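Local coordinates for peroxidase (Cellulomonas bogoriensis 69B4 = DSM 16987, PDB 6QZO), which probably acts as a heme b-dependent peroxidase of the dye-decolorising (DyP) type, oxidising substrates at the expense of hydrogen peroxide, at residues Pro127-Asp132 with Val342-Asp347; Ala253-Thr258 with Glu290-Arg295. All coordinates share one frame; numbering follows the deposited sequence.

Interaction 1: Pro127-Asp132 with Val342-Asp347. With HEM (protoporphyrin IX containing Fe), chain I.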
ATOM      1  N   PRO A 127     -26.488  11.484   9.235  1.00 20.93           N
ATOM      2  CA  PRO A 127     -26.686  12.575  10.188  1.00 21.06           C
ATOM      3  C   PRO A 127     -25.430  12.707  11.048  1.00 20.48           C
ATOM      4  O   PRO A 127     -24.676  11.753  11.163  1.00 20.41           O
ATOM      5  CB  PRO A 127     -27.934  12.163  10.990  1.00 21.33           C
ATOM      6  CG  PRO A 127     -28.060  10.681  10.797  1.00 21.40           C
ATOM      7  CD  PRO A 127     -27.428  10.371   9.453  1.00 21.00           C
ATOM      8  N   PRO A 128     -25.187  13.859  11.702  1.00 20.30           N
ATOM      9  CA  PRO A 128     -23.987  14.025  12.526  1.00 19.96           C
ATOM     10  C   PRO A 128     -24.108  13.233  13.842  1.00 19.97           C
ATOM     11  O   PRO A 128     -25.203  13.075  14.358  1.00 20.22           O
ATOM     12  CB  PRO A 128     -23.927  15.537  12.785  1.00 20.42           C
ATOM     13  CG  PRO A 128     -25.388  15.981  12.734  1.00 20.96           C
ATOM     14  CD  PRO A 128     -26.068  15.045  11.736  1.00 20.69           C
ATOM     15  N   PHE A 129     -22.980  12.723  14.333  1.00 19.57           N
ATOM     16  CA  PHE A 129     -22.874  11.987  15.617  1.00 19.55           C
ATOM     17  C   PHE A 129     -21.864  12.707  16.510  1.00 19.74           C
ATOM     18  O   PHE A 129     -20.897  13.272  15.964  1.00 19.60           O
ATOM     19  CB  PHE A 129     -22.486  10.532  15.351  1.00 19.06           C
ATOM     20  CG  PHE A 129     -23.522   9.795  14.546  1.00 18.94           C
ATOM     21  CD1 PHE A 129     -24.721   9.440  15.133  1.00 19.23           C
ATOM     22  CD2 PHE A 129     -23.322   9.484  13.204  1.00 18.75           C
ATOM     23  CE1 PHE A 129     -25.711   8.815  14.394  1.00 19.24           C
ATOM     24  CE2 PHE A 129     -24.294   8.808  12.482  1.00 18.62           C
ATOM     25  CZ  PHE A 129     -25.492   8.482  13.079  1.00 18.89           C
ATOM     26  N   GLY A 130     -22.082  12.693  17.826  1.00 20.16           N
ATOM     27  CA  GLY A 130     -21.149  13.256  18.829  1.00 20.50           C
ATOM     28  C   GLY A 130     -19.712  12.773  18.620  1.00 20.20           C
ATOM     29  O   GLY A 130     -18.790  13.567  18.816  1.00 20.50           O
ATOM     30  N   ILE A 131     -19.533  11.516  18.216  1.00 20.02           N
ATOM     31  CA  ILE A 131     -18.193  10.866  18.056  1.00 20.17           C
ATOM     32  C   ILE A 131     -17.496  11.336  16.775  1.00 19.70           C
ATOM     33  O   ILE A 131     -16.275  11.145  16.694  1.00 19.74           O
ATOM     34  CB  ILE A 131     -18.322   9.334  18.079  1.00 20.37           C
ATOM     35  CG1 ILE A 131     -19.278   8.816  17.004  1.00 20.58           C
ATOM     36  CG2 ILE A 131     -18.725   8.868  19.473  1.00 21.15           C
ATOM     37  CD1 ILE A 131     -19.055   7.365  16.637  1.00 20.55           C
ATOM     38  N   ASP A 132     -18.227  11.923  15.826  1.00 19.50           N
ATOM     39  CA  ASP A 132     -17.687  12.349  14.505  1.00 19.15           C
ATOM     40  C   ASP A 132     -16.541  13.342  14.685  1.00 19.76           C
ATOM     41  O   ASP A 132     -16.750  14.326  15.374  1.00 20.65           O
ATOM     42  CB  ASP A 132     -18.773  13.013  13.644  1.00 18.82           C
ATOM     43  CG  ASP A 132     -19.769  12.054  13.034  1.00 18.47           C
ATOM     44  OD1 ASP A 132     -19.538  10.826  13.151  1.00 18.02           O
ATOM     45  OD2 ASP A 132     -20.750  12.555  12.419  1.00 18.87           O
ATOM     46  N   VAL A 342     -27.775   1.565  13.848  1.00 20.48           N
ATOM     47  CA  VAL A 342     -26.630   0.882  14.531  1.00 20.71           C
ATOM     48  C   VAL A 342     -25.583   1.944  14.880  1.00 20.79           C
ATOM     49  O   VAL A 342     -25.192   2.025  16.065  1.00 21.51           O
ATOM     50  CB  VAL A 342     -26.036  -0.262  13.696  1.00 20.26           C
ATOM     51  CG1 VAL A 342     -24.784  -0.824  14.345  1.00 20.01           C
ATOM     52  CG2 VAL A 342     -27.053  -1.366  13.446  1.00 20.60           C
ATOM     53  N   GLN A 343     -25.183   2.761  13.904  1.00 20.65           N
ATOM     54  CA  GLN A 343     -24.236   3.888  14.119  1.00 20.41           C
ATOM     55  C   GLN A 343     -24.757   4.773  15.261  1.00 21.18           C
ATOM     56  O   GLN A 343     -23.928   5.181  16.096  1.00 21.28           O
ATOM     57  CB  GLN A 343     -24.032   4.694  12.840  1.00 19.67           C
ATOM     58  CG  GLN A 343     -22.952   5.760  12.952  1.00 19.32           C
ATOM     59  CD  GLN A 343     -21.623   5.181  13.391  1.00 19.08           C
ATOM     60  OE1 GLN A 343     -20.862   4.612  12.597  1.00 18.66           O
ATOM     61  NE2 GLN A 343     -21.340   5.293  14.682  1.00 18.76           N
ATOM     62  N   ARG A 344     -26.062   5.030  15.313  1.00 21.90           N
ATOM     63  CA  ARG A 344     -26.688   5.895  16.347  1.00 23.38           C
ATOM     64  C   ARG A 344     -26.568   5.230  17.726  1.00 23.66           C
ATOM     65  O   ARG A 344     -26.347   5.946  18.708  1.00 24.02           O
ATOM     66  CB  ARG A 344     -28.160   6.201  16.003  1.00 24.67           C
ATOM     67  CG  ARG A 344     -28.766   7.321  16.855  1.00 25.56           C
ATOM     68  CD  ARG A 344     -29.601   8.442  16.224  1.00 26.25           C
ATOM     69  NE  ARG A 344     -30.494   7.874  15.237  1.00 26.65           N
ATOM     70  CZ  ARG A 344     -30.777   8.417  14.061  1.00 27.76           C
ATOM     71  NH1 ARG A 344     -30.302   9.612  13.720  1.00 27.56           N
ATOM     72  NH2 ARG A 344     -31.602   7.790  13.220  1.00 27.76           N
ATOM     73  N   ARG A 345     -26.709   3.912  17.795  1.00 23.97           N
ATOM     74  CA  ARG A 345     -26.617   3.146  19.064  1.00 25.16           C
ATOM     75  C   ARG A 345     -25.163   3.156  19.566  1.00 25.40           C
ATOM     76  O   ARG A 345     -24.973   3.331  20.789  1.00 25.15           O
ATOM     77  CB  ARG A 345     -27.186   1.732  18.903  1.00 25.84           C
ATOM     78  CG  ARG A 345     -27.541   1.056  20.223  1.00 27.18           C
ATOM     79  CD  ARG A 345     -28.531  -0.088  20.055  1.00 28.51           C
ATOM     80  NE  ARG A 345     -28.046  -1.014  19.048  1.00 29.02           N
ATOM     81  CZ  ARG A 345     -28.644  -1.333  17.885  1.00 30.01           C
ATOM     82  NH1 ARG A 345     -29.831  -0.855  17.516  1.00 29.93           N
ATOM     83  NH2 ARG A 345     -28.035  -2.220  17.100  1.00 29.35           N
ATOM     84  N   LEU A 346     -24.177   3.037  18.665  1.00 25.12           N
ATOM     85  CA  LEU A 346     -22.736   3.104  19.034  1.00 25.38           C
ATOM     86  C   LEU A 346     -22.377   4.523  19.483  1.00 25.58           C
ATOM     87  O   LEU A 346     -21.589   4.651  20.425  1.00 25.71           O
ATOM     88  CB  LEU A 346     -21.863   2.685  17.849  1.00 24.93           C
ATOM     89  CG  LEU A 346     -22.082   1.255  17.363  1.00 25.48           C
ATOM     90  CD1 LEU A 346     -20.958   0.839  16.435  1.00 25.29           C
ATOM     91  CD2 LEU A 346     -22.203   0.283  18.538  1.00 26.16           C
ATOM     92  N   ASP A 347     -22.926   5.550  18.835  1.00 25.38           N
ATOM     93  CA  ASP A 347     -22.685   6.954  19.248  1.00 25.36           C
ATOM     94  C   ASP A 347     -23.139   7.121  20.703  1.00 25.60           C
ATOM     95  O   ASP A 347     -22.425   7.781  21.444  1.00 26.27           O
ATOM     96  CB  ASP A 347     -23.400   7.966  18.345  1.00 25.64           C
ATOM     97  CG  ASP A 347     -23.219   9.399  18.807  1.00 25.86           C
ATOM     98  OD1 ASP A 347     -22.071   9.858  18.850  1.00 24.87           O
ATOM     99  OD2 ASP A 347     -24.231  10.035  19.132  1.00 27.46           O
TER
HETATM  100  CHA HEM I 401     -18.199  -6.422  15.153  1.00 21.48           C
HETATM  101  CHB HEM I 401     -14.080  -3.938  15.284  1.00 20.86           C
HETATM  102  CHC HEM I 401     -16.446   0.036  13.891  1.00 21.18           C
HETATM  103  CHD HEM I 401     -20.485  -2.542  13.361  1.00 21.01           C
HETATM  104  C1A HEM I 401     -16.889  -6.071  15.333  1.00 21.52           C
HETATM  105  C2A HEM I 401     -15.897  -6.927  15.895  1.00 22.09           C
HETATM  106  C3A HEM I 401     -14.742  -6.215  15.942  1.00 22.42           C
HETATM  107  C4A HEM I 401     -15.010  -4.945  15.386  1.00 21.66           C
HETATM  108  CMA HEM I 401     -13.397  -6.676  16.469  1.00 22.73           C
HETATM  109  CAA HEM I 401     -16.093  -8.343  16.408  1.00 22.01           C
HETATM  110  CBA HEM I 401     -15.886  -9.419  15.342  1.00 22.17           C
HETATM  111  CGA HEM I 401     -17.032  -9.395  14.384  1.00 22.43           C
HETATM  112  O1A HEM I 401     -16.901  -8.689  13.346  1.00 22.60           O
HETATM  113  O2A HEM I 401     -18.081 -10.052  14.639  1.00 22.60           O
HETATM  114  C1B HEM I 401     -14.399  -2.637  14.916  1.00 20.63           C
HETATM  115  C2B HEM I 401     -13.421  -1.606  14.883  1.00 21.56           C
HETATM  116  C3B HEM I 401     -14.080  -0.465  14.493  1.00 20.70           C
HETATM  117  C4B HEM I 401     -15.480  -0.866  14.307  1.00 20.59           C
HETATM  118  CMB HEM I 401     -11.937  -1.763  15.201  1.00 20.86           C
HETATM  119  CAB HEM I 401     -13.574   0.893  14.210  1.00 20.57           C
HETATM  120  CBB HEM I 401     -12.282   1.189  14.075  1.00 20.77           C
HETATM  121  C1C HEM I 401     -17.749  -0.304  13.610  1.00 20.77           C
HETATM  122  C2C HEM I 401     -18.713   0.601  13.168  1.00 20.54           C
HETATM  123  C3C HEM I 401     -19.889  -0.093  13.007  1.00 20.97           C
HETATM  124  C4C HEM I 401     -19.616  -1.473  13.363  1.00 20.39           C
HETATM  125  CMC HEM I 401     -18.572   2.075  12.904  1.00 20.55           C
HETATM  126  CAC HEM I 401     -21.055   0.695  12.526  1.00 21.34           C
HETATM  127  CBC HEM I 401     -22.253   0.232  12.297  1.00 21.86           C
HETATM  128  C1D HEM I 401     -20.160  -3.832  13.826  1.00 20.53           C
HETATM  129  C2D HEM I 401     -21.139  -4.935  13.836  1.00 21.30           C
HETATM  130  C3D HEM I 401     -20.513  -6.007  14.352  1.00 22.12           C
HETATM  131  C4D HEM I 401     -19.144  -5.547  14.640  1.00 21.52           C
HETATM  132  CMD HEM I 401     -22.598  -4.935  13.411  1.00 20.80           C
HETATM  133  CAD HEM I 401     -21.117  -7.399  14.576  1.00 22.82           C
HETATM  134  CBD HEM I 401     -21.754  -7.499  15.977  1.00 23.71           C
HETATM  135  CGD HEM I 401     -22.438  -8.823  16.299  1.00 24.49           C
HETATM  136  O1D HEM I 401     -23.586  -9.068  15.869  1.00 24.26           O
HETATM  137  O2D HEM I 401     -21.884  -9.689  17.033  1.00 25.66           O
HETATM  138  NA  HEM I 401     -16.330  -4.866  15.028  1.00 21.20           N
HETATM  139  NB  HEM I 401     -15.596  -2.157  14.577  1.00 20.73           N
HETATM  140  NC  HEM I 401     -18.292  -1.549  13.736  1.00 20.30           N
HETATM  141  ND  HEM I 401     -18.988  -4.259  14.316  1.00 21.05           N
HETATM  142 FE   HEM I 401     -17.385  -3.272  14.499  1.00 20.92          FE
HETATM  143  O   HOH W   1     -24.738  13.358  19.172  1.00 13.74           O
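Phe129 packs against three residues of helix 340-348, and the tight part of this contact gathers round its ring. Gln343 CG sits over one ring face in a CH-pi contact, 3.8 Å from the Phe129 ring centroid and 29° off the normal. Arg344 supplies backbone as well as side chain, its CA approaching Phe129 CE1 to 3.6 Å, while Asp347 CB lies near CD1. Gln343 and Asp347, one turn apart, thus meet the ring from the helix side, and the backbone carbon Pro127 C lies above the other face.

Beside this apolar patch, Asp347 reaches the type I beta turn Phe129-Asp132. With CG anti to the backbone N (chi1 177°), its carboxylate is carried out to the turn, where OD1 accepts a hydrogen bond from Ile131 N at 3.1 Å. The amide meets OD1 nearly along its C-O axis. The turn is braced from within by Asp132 OD2, which takes the Phe129 N-H from above the carboxylate plane at 2.9 Å; OD1 of the same Asp132 forms a salt bridge with Arg234.

The contact is looser toward solvent. A water makes only weak hydrogen bonds to Gly130 N and Asp347 OD2, and Pro127 touches exposed Arg344 merely through CG, 3.8 Å from NH1. On the inner side Gln343, bent at chi2 (56°), turns NE2 to Ile131 CD1 and OE1 to the heme, 3.4 Å from the methyl CMC.

The contact thus joins a loop of the N-terminal family region to a heme-pocket helix of the C-terminal one. Arg234 of strand 229-238 touches both Phe129 and Gln343, Ile131 rests on Pro358 of strand 356-366, and Leu346 turns to helix 292-296.

Interaction 2: Ala253-Thr258 with Glu290-Arg295. With HEM (protoporphyrin IX containing Fe), chain I.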
ATOM      1  N   ALA A 253     -12.541  -6.977  26.810  1.00 25.04           N
ATOM      2  CA  ALA A 253     -13.784  -6.463  27.429  1.00 25.15           C
ATOM      3  C   ALA A 253     -14.405  -5.396  26.511  1.00 24.36           C
ATOM      4  O   ALA A 253     -15.649  -5.365  26.416  1.00 23.90           O
ATOM      5  CB  ALA A 253     -13.519  -5.936  28.813  1.00 25.43           C
ATOM      6  N   THR A 254     -13.560  -4.580  25.859  1.00 24.02           N
ATOM      7  CA  THR A 254     -13.954  -3.438  24.992  1.00 23.34           C
ATOM      8  C   THR A 254     -14.823  -3.948  23.834  1.00 23.25           C
ATOM      9  O   THR A 254     -15.827  -3.304  23.520  1.00 22.78           O
ATOM     10  CB  THR A 254     -12.730  -2.665  24.483  1.00 22.65           C
ATOM     11  OG1 THR A 254     -12.124  -1.975  25.574  1.00 22.93           O
ATOM     12  CG2 THR A 254     -13.076  -1.624  23.433  1.00 21.84           C
ATOM     13  N   ILE A 255     -14.448  -5.086  23.255  1.00 23.56           N
ATOM     14  CA  ILE A 255     -15.113  -5.700  22.071  1.00 23.65           C
ATOM     15  C   ILE A 255     -16.181  -6.698  22.522  1.00 24.28           C
ATOM     16  O   ILE A 255     -17.248  -6.715  21.894  1.00 24.33           O
ATOM     17  CB  ILE A 255     -14.062  -6.362  21.161  1.00 23.46           C
ATOM     18  CG1 ILE A 255     -13.089  -5.326  20.592  1.00 22.91           C
ATOM     19  CG2 ILE A 255     -14.725  -7.192  20.059  1.00 23.38           C
ATOM     20  CD1 ILE A 255     -13.728  -4.254  19.748  1.00 22.62           C
ATOM     21  N   GLY A 256     -15.870  -7.512  23.534  1.00 25.12           N
ATOM     22  CA  GLY A 256     -16.676  -8.655  23.999  1.00 25.55           C
ATOM     23  C   GLY A 256     -16.196  -9.976  23.412  1.00 26.06           C
ATOM     24  O   GLY A 256     -16.919 -10.967  23.570  1.00 26.07           O
ATOM     25  N   ARG A 257     -15.021  -9.997  22.761  1.00 26.50           N
ATOM     26  CA  ARG A 257     -14.407 -11.223  22.179  1.00 27.48           C
ATOM     27  C   ARG A 257     -12.894 -11.252  22.456  1.00 27.47           C
ATOM     28  O   ARG A 257     -12.287 -10.171  22.614  1.00 27.98           O
ATOM     29  CB  ARG A 257     -14.676 -11.305  20.670  1.00 27.81           C
ATOM     30  CG  ARG A 257     -16.140 -11.146  20.288  1.00 28.62           C
ATOM     31  CD  ARG A 257     -16.381 -11.224  18.797  1.00 29.04           C
ATOM     32  NE  ARG A 257     -16.573 -12.630  18.511  1.00 30.54           N
ATOM     33  CZ  ARG A 257     -17.671 -13.209  18.048  1.00 31.02           C
ATOM     34  NH1 ARG A 257     -18.742 -12.510  17.717  1.00 30.89           N
ATOM     35  NH2 ARG A 257     -17.658 -14.524  17.897  1.00 32.61           N
ATOM     36  N   THR A 258     -12.295 -12.443  22.483  1.00 27.45           N
ATOM     37  CA  THR A 258     -10.858 -12.646  22.821  1.00 28.03           C
ATOM     38  C   THR A 258     -10.007 -12.320  21.600  1.00 27.73           C
ATOM     39  O   THR A 258     -10.534 -12.413  20.468  1.00 28.48           O
ATOM     40  CB  THR A 258     -10.564 -14.062  23.327  1.00 28.80           C
ATOM     41  OG1 THR A 258     -10.776 -14.950  22.232  1.00 29.17           O
ATOM     42  CG2 THR A 258     -11.428 -14.457  24.506  1.00 29.29           C
ATOM     43  N   GLU A 290     -21.644  -2.143  27.515  1.00 27.13           N
ATOM     44  CA  GLU A 290     -21.180  -1.147  26.512  1.00 26.32           C
ATOM     45  C   GLU A 290     -20.106  -1.756  25.602  1.00 25.22           C
ATOM     46  O   GLU A 290     -19.445  -1.003  24.882  1.00 25.34           O
ATOM     47  CB  GLU A 290     -20.684   0.091  27.257  1.00 27.05           C
ATOM     48  CG  GLU A 290     -21.833   0.880  27.867  1.00 28.01           C
ATOM     49  CD  GLU A 290     -21.444   2.137  28.610  1.00 28.75           C
ATOM     50  OE1 GLU A 290     -20.231   2.298  28.911  1.00 29.74           O
ATOM     51  OE2 GLU A 290     -22.344   2.961  28.832  1.00 28.92           O
ATOM     52  N   ALA A 291     -19.961  -3.077  25.622  1.00 24.96           N
ATOM     53  CA  ALA A 291     -19.052  -3.853  24.740  1.00 24.19           C
ATOM     54  C   ALA A 291     -19.519  -3.683  23.291  1.00 23.56           C
ATOM     55  O   ALA A 291     -20.746  -3.676  23.069  1.00 24.27           O
ATOM     56  CB  ALA A 291     -19.039  -5.304  25.133  1.00 24.28           C
ATOM     57  N   HIS A 292     -18.576  -3.578  22.357  1.00 22.55           N
ATOM     58  CA  HIS A 292     -18.835  -3.254  20.933  1.00 21.83           C
ATOM     59  C   HIS A 292     -19.911  -4.192  20.373  1.00 21.95           C
ATOM     60  O   HIS A 292     -20.824  -3.706  19.705  1.00 21.90           O
ATOM     61  CB  HIS A 292     -17.527  -3.298  20.121  1.00 20.98           C
ATOM     62  CG  HIS A 292     -17.673  -2.883  18.692  1.00 20.29           C
ATOM     63  ND1 HIS A 292     -18.095  -1.623  18.326  1.00 19.88           N
ATOM     64  CD2 HIS A 292     -17.439  -3.557  17.536  1.00 20.09           C
ATOM     65  CE1 HIS A 292     -18.129  -1.538  17.005  1.00 19.77           C
ATOM     66  NE2 HIS A 292     -17.722  -2.718  16.486  1.00 19.43           N
ATOM     67  N   ILE A 293     -19.786  -5.495  20.604  1.00 22.30           N
ATOM     68  CA  ILE A 293     -20.623  -6.496  19.879  1.00 22.57           C
ATOM     69  C   ILE A 293     -22.008  -6.559  20.531  1.00 23.07           C
ATOM     70  O   ILE A 293     -22.939  -7.067  19.881  1.00 23.71           O
ATOM     71  CB  ILE A 293     -19.944  -7.878  19.814  1.00 22.52           C
ATOM     72  CG1 ILE A 293     -19.888  -8.571  21.179  1.00 23.00           C
ATOM     73  CG2 ILE A 293     -18.578  -7.758  19.166  1.00 21.96           C
ATOM     74  CD1 ILE A 293     -19.585 -10.038  21.092  1.00 23.48           C
ATOM     75  N   ARG A 294     -22.143  -6.089  21.766  1.00 23.13           N
ATOM     76  CA  ARG A 294     -23.474  -5.971  22.411  1.00 23.80           C
ATOM     77  C   ARG A 294     -24.196  -4.777  21.781  1.00 23.55           C
ATOM     78  O   ARG A 294     -25.348  -4.936  21.390  1.00 24.32           O
ATOM     79  CB  ARG A 294     -23.339  -5.823  23.929  1.00 24.20           C
ATOM     80  CG  ARG A 294     -24.670  -5.721  24.652  1.00 24.67           C
ATOM     81  CD  ARG A 294     -24.480  -5.414  26.120  1.00 25.17           C
ATOM     82  NE  ARG A 294     -24.008  -6.573  26.852  1.00 26.00           N
ATOM     83  CZ  ARG A 294     -24.777  -7.574  27.280  1.00 26.92           C
ATOM     84  NH1 ARG A 294     -26.080  -7.575  27.027  1.00 27.19           N
ATOM     85  NH2 ARG A 294     -24.237  -8.585  27.952  1.00 27.51           N
ATOM     86  N   ARG A 295     -23.520  -3.638  21.680  1.00 23.26           N
ATOM     87  CA  ARG A 295     -24.119  -2.358  21.222  1.00 23.30           C
ATOM     88  C   ARG A 295     -24.353  -2.394  19.703  1.00 23.07           C
ATOM     89  O   ARG A 295     -25.256  -1.678  19.246  1.00 22.93           O
ATOM     90  CB  ARG A 295     -23.221  -1.186  21.634  1.00 22.84           C
ATOM     91  CG  ARG A 295     -23.080  -1.023  23.135  1.00 23.22           C
ATOM     92  CD  ARG A 295     -24.382  -0.637  23.798  1.00 23.84           C
ATOM     93  NE  ARG A 295     -24.829   0.679  23.359  1.00 23.72           N
ATOM     94  CZ  ARG A 295     -26.027   1.195  23.604  1.00 24.07           C
ATOM     95  NH1 ARG A 295     -26.931   0.501  24.282  1.00 24.88           N
ATOM     96  NH2 ARG A 295     -26.327   2.388  23.141  1.00 23.84           N
TER
HETATM   97  CHA HEM I 401     -18.199  -6.422  15.153  1.00 21.48           C
HETATM   98  CHB HEM I 401     -14.080  -3.938  15.284  1.00 20.86           C
HETATM   99  CHC HEM I 401     -16.446   0.036  13.891  1.00 21.18           C
HETATM  100  CHD HEM I 401     -20.485  -2.542  13.361  1.00 21.01           C
HETATM  101  C1A HEM I 401     -16.889  -6.071  15.333  1.00 21.52           C
HETATM  102  C2A HEM I 401     -15.897  -6.927  15.895  1.00 22.09           C
HETATM  103  C3A HEM I 401     -14.742  -6.215  15.942  1.00 22.42           C
HETATM  104  C4A HEM I 401     -15.010  -4.945  15.386  1.00 21.66           C
HETATM  105  CMA HEM I 401     -13.397  -6.676  16.469  1.00 22.73           C
HETATM  106  CAA HEM I 401     -16.093  -8.343  16.408  1.00 22.01           C
HETATM  107  CBA HEM I 401     -15.886  -9.419  15.342  1.00 22.17           C
HETATM  108  CGA HEM I 401     -17.032  -9.395  14.384  1.00 22.43           C
HETATM  109  O1A HEM I 401     -16.901  -8.689  13.346  1.00 22.60           O
HETATM  110  O2A HEM I 401     -18.081 -10.052  14.639  1.00 22.60           O
HETATM  111  C1B HEM I 401     -14.399  -2.637  14.916  1.00 20.63           C
HETATM  112  C2B HEM I 401     -13.421  -1.606  14.883  1.00 21.56           C
HETATM  113  C3B HEM I 401     -14.080  -0.465  14.493  1.00 20.70           C
HETATM  114  C4B HEM I 401     -15.480  -0.866  14.307  1.00 20.59           C
HETATM  115  CMB HEM I 401     -11.937  -1.763  15.201  1.00 20.86           C
HETATM  116  CAB HEM I 401     -13.574   0.893  14.210  1.00 20.57           C
HETATM  117  CBB HEM I 401     -12.282   1.189  14.075  1.00 20.77           C
HETATM  118  C1C HEM I 401     -17.749  -0.304  13.610  1.00 20.77           C
HETATM  119  C2C HEM I 401     -18.713   0.601  13.168  1.00 20.54           C
HETATM  120  C3C HEM I 401     -19.889  -0.093  13.007  1.00 20.97           C
HETATM  121  C4C HEM I 401     -19.616  -1.473  13.363  1.00 20.39           C
HETATM  122  CMC HEM I 401     -18.572   2.075  12.904  1.00 20.55           C
HETATM  123  CAC HEM I 401     -21.055   0.695  12.526  1.00 21.34           C
HETATM  124  CBC HEM I 401     -22.253   0.232  12.297  1.00 21.86           C
HETATM  125  C1D HEM I 401     -20.160  -3.832  13.826  1.00 20.53           C
HETATM  126  C2D HEM I 401     -21.139  -4.935  13.836  1.00 21.30           C
HETATM  127  C3D HEM I 401     -20.513  -6.007  14.352  1.00 22.12           C
HETATM  128  C4D HEM I 401     -19.144  -5.547  14.640  1.00 21.52           C
HETATM  129  CMD HEM I 401     -22.598  -4.935  13.411  1.00 20.80           C
HETATM  130  CAD HEM I 401     -21.117  -7.399  14.576  1.00 22.82           C
HETATM  131  CBD HEM I 401     -21.754  -7.499  15.977  1.00 23.71           C
HETATM  132  CGD HEM I 401     -22.438  -8.823  16.299  1.00 24.49           C
HETATM  133  O1D HEM I 401     -23.586  -9.068  15.869  1.00 24.26           O
HETATM  134  O2D HEM I 401     -21.884  -9.689  17.033  1.00 25.66           O
HETATM  135  NA  HEM I 401     -16.330  -4.866  15.028  1.00 21.20           N
HETATM  136  NB  HEM I 401     -15.596  -2.157  14.577  1.00 20.73           N
HETATM  137  NC  HEM I 401     -18.292  -1.549  13.736  1.00 20.30           N
HETATM  138  ND  HEM I 401     -18.988  -4.259  14.316  1.00 21.05           N
HETATM  139 FE   HEM I 401     -17.385  -3.272  14.499  1.00 20.92          FE
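Thr254 O accepts the shortest hydrogen bond between the segments, from His292 N at 3.0 Å, and Ala291 CA adds a CA-H...O contact to the same oxygen. Here the C-terminal end of helix 248-255 meets the N-terminus of the proximal heme helix, 292-296, which carries the axial histidine of this DyP-type peroxidase. One residue along, Ile293 N donates to Ile255 O at 3.1 Å, so two successive carbonyls at one helix end receive two successive amides from the first turn of the other.

These bonds fix the backbone from which His292 extends. With CG anti to its own N (chi1 -176°), the imidazole runs to the heme, and Asp350 OD2 is hydrogen-bonded to ND1, probably increasing the ring's electron-donating character. Ile255 lies alongside and points the same way, CD1 3.9 Å from His292 CB; its CG2 meets both Ile293 CG2 and the heme methyl CMA. Gly256 leaves the helix with positive phi (97°). Arg257 CG lies 3.7 Å from Ile293 CD1, the two side chains crossing at about a right angle. Arg257 NE is bonded to Gly262 O. His292 NE2 completes the site, bound to the heme iron at 2.1 Å.

Both contacts border the same heme, and their centres lie about 17 Å apart. Interaction 2 supplies the axial ligand and lines the pocket near a propionate arm, whereas interaction 1 brings Val342, Gln343 and Leu346 to the porphyrin edge bearing CMC and CAC. Leu346 joins the two: its CD1 packs 3.7 Å from His292 CE1 and equally near heme C3C, and its CD2 lies 3.6 Å from Arg295 CB. A probable hydrogen bond of 2.9 Å from Arg295 NH2 to Arg345 O ties the two helices further. Along the chain, 253-258 and 290-295 are nested inside the loop closed by 127-132 and 342-347.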